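Local structure of MIPZ (Caulobacter crescentus, 2XJ9) at residues Met179-Leu184 / Lys208-Arg213. The protein binds ATP and probably hydrolyses it, dimerises, binds the nucleoid and inhibits cell division, thereby probably helping to position the division plane. The protein carries 1 engineered substitution. Sequence-based numbering, arbitrary orientation.
Sequences MDWVVL and KRVGFR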
# COMPACT_ATOMS: atom_id res chain seq x y z
N MET A 179 10.86 -5.94 -23.38
CA MET A 179 10.77 -5.84 -21.93
C MET A 179 10.22 -7.12 -21.33
O MET A 179 9.16 -7.59 -21.74
CB MET A 179 9.86 -4.69 -21.56
CG MET A 179 10.40 -3.77 -20.52
SD MET A 179 9.28 -2.39 -20.38
CE MET A 179 7.86 -3.25 -19.73
N ASP A 180 10.94 -7.69 -20.36
CA ASP A 180 10.40 -8.79 -19.57
C ASP A 180 9.46 -8.24 -18.47
O ASP A 180 9.75 -7.23 -17.82
CB ASP A 180 11.57 -9.60 -18.98
CG ASP A 180 11.18 -11.03 -18.60
OD1 ASP A 180 12.04 -11.72 -18.00
OD2 ASP A 180 10.04 -11.46 -18.91
N TRP A 181 8.30 -8.88 -18.29
CA TRP A 181 7.38 -8.44 -17.25
C TRP A 181 6.99 -9.61 -16.35
O TRP A 181 6.38 -10.57 -16.81
CB TRP A 181 6.14 -7.79 -17.86
CG TRP A 181 5.25 -7.21 -16.82
CD1 TRP A 181 5.55 -6.98 -15.51
CD2 TRP A 181 3.88 -6.79 -16.99
NE1 TRP A 181 4.45 -6.44 -14.85
CE2 TRP A 181 3.42 -6.33 -15.74
CE3 TRP A 181 2.99 -6.77 -18.08
CZ2 TRP A 181 2.15 -5.84 -15.56
CZ3 TRP A 181 1.72 -6.29 -17.89
CH2 TRP A 181 1.31 -5.83 -16.64
N VAL A 182 7.35 -9.52 -15.07
CA VAL A 182 7.05 -10.60 -14.12
C VAL A 182 6.14 -10.19 -12.98
O VAL A 182 6.48 -9.32 -12.20
CB VAL A 182 8.34 -11.12 -13.49
CG1 VAL A 182 8.02 -12.01 -12.33
CG2 VAL A 182 9.16 -11.85 -14.51
N VAL A 183 4.99 -10.84 -12.86
CA VAL A 183 4.09 -10.61 -11.73
C VAL A 183 4.25 -11.70 -10.67
O VAL A 183 3.93 -12.85 -10.93
CB VAL A 183 2.63 -10.69 -12.17
CG1 VAL A 183 1.75 -10.68 -10.97
CG2 VAL A 183 2.28 -9.56 -13.08
N LEU A 184 4.73 -11.37 -9.47
CA LEU A 184 4.78 -12.39 -8.43
C LEU A 184 3.91 -12.09 -7.24
O LEU A 184 3.69 -10.95 -6.92
CB LEU A 184 6.22 -12.71 -8.02
CG LEU A 184 7.24 -11.67 -7.58
CD1 LEU A 184 7.06 -10.45 -8.37
CD2 LEU A 184 7.06 -11.41 -6.10
N LYS A 208 -1.97 -14.30 -20.47
CA LYS A 208 -2.12 -14.50 -21.91
C LYS A 208 -2.61 -13.23 -22.63
O LYS A 208 -2.23 -12.98 -23.76
CB LYS A 208 -3.10 -15.65 -22.19
CG LYS A 208 -2.68 -17.02 -21.66
CD LYS A 208 -3.63 -18.12 -22.15
CE LYS A 208 -3.72 -19.32 -21.18
NZ LYS A 208 -4.59 -19.06 -19.98
N ARG A 209 -3.47 -12.46 -21.98
CA ARG A 209 -4.01 -11.27 -22.62
C ARG A 209 -3.02 -10.11 -22.63
O ARG A 209 -3.02 -9.31 -23.57
CB ARG A 209 -5.30 -10.81 -21.93
CG ARG A 209 -6.58 -11.14 -22.67
CD ARG A 209 -7.12 -12.43 -22.15
NE ARG A 209 -8.50 -12.44 -21.77
CZ ARG A 209 -9.27 -13.47 -21.43
NH1 ARG A 209 -8.87 -14.75 -21.43
NH2 ARG A 209 -10.52 -13.17 -21.10
N VAL A 210 -2.18 -10.03 -21.60
CA VAL A 210 -1.42 -8.81 -21.33
C VAL A 210 0.09 -8.98 -21.46
O VAL A 210 0.83 -8.01 -21.55
CB VAL A 210 -1.74 -8.24 -19.92
CG1 VAL A 210 -0.69 -7.22 -19.50
CG2 VAL A 210 -3.13 -7.62 -19.91
N GLY A 211 0.54 -10.22 -21.46
CA GLY A 211 1.94 -10.50 -21.70
C GLY A 211 2.90 -10.33 -20.53
O GLY A 211 3.97 -9.72 -20.64
N PHE A 212 2.52 -10.89 -19.39
CA PHE A 212 3.51 -11.09 -18.34
C PHE A 212 3.60 -12.57 -18.01
O PHE A 212 2.78 -13.37 -18.47
CB PHE A 212 3.20 -10.24 -17.10
CG PHE A 212 1.86 -10.48 -16.52
CD1 PHE A 212 0.83 -9.59 -16.71
CD2 PHE A 212 1.62 -11.62 -15.74
CE1 PHE A 212 -0.42 -9.82 -16.16
CE2 PHE A 212 0.38 -11.85 -15.19
CZ PHE A 212 -0.65 -10.95 -15.39
N ARG A 213 4.61 -12.92 -17.23
CA ARG A 213 4.76 -14.27 -16.75
C ARG A 213 4.85 -14.27 -15.24
O ARG A 213 5.47 -13.41 -14.63
CB ARG A 213 6.00 -14.90 -17.36
CG ARG A 213 7.22 -14.04 -17.30
CD ARG A 213 8.47 -14.80 -17.71
NE ARG A 213 9.66 -14.04 -17.38
CZ ARG A 213 10.49 -14.35 -16.39
NH1 ARG A 213 10.25 -15.41 -15.64
NH2 ARG A 213 11.55 -13.60 -16.15
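Phe212 turns its ring edge toward one face of the Trp181 indole in an edge-to-face pair, the planes at 69° and the centroids of the Phe212 ring and the Trp181 six-membered ring 4.9 Å apart. These residues close a right-handed beta-alpha-beta crossover of the P-loop NTPase fold. Phe212 CB lies over the same indole face, offset toward the rim. One face of the Phe212 ring takes the CG2 methyl of Val183 in a CH-pi contact, with CG2 3.5 Å from the ring centroid. The third flat group is the Arg213 guanidinium. Val182 CG2 sits over the centre of one of its faces, and the Asp180 carboxylate meets its edge.

Helix 194-210 ends, Gly211 turns the chain with positive phi, and strand 213-215 begins parallel to strand 180-186 as an outermost strand of the sheet within the chain. Arg213 N donates to Trp181 O at 3.0 Å, and Val183 N to Arg213 O. These two bonds set the parallel register.

Phe212 lies with Trp181 and Val183 on one face of the sheet, and it also touches Leu206 and Ala207 of helix 194-210. Trp181 packs on Val163 of helix 158-168, and its NE1 is hydrogen-bonded to Thr131 OG1. The bound nucleotide is distant, about 13 Å from the Val183 side chain.

On the face of Val182 and Arg213, where Asp180 also lies, Asp180 and Arg213 form a salt bridge. Arg213 NH2 also bonds to Ser263 O. The carboxylate and guanidinium are nearly coplanar. Arg213 NE reaches Asp180 OD2 at 3.0 Å on its syn lone pair, and Arg213 NH2 reaches Asp180 OD1 at 2.7 Å.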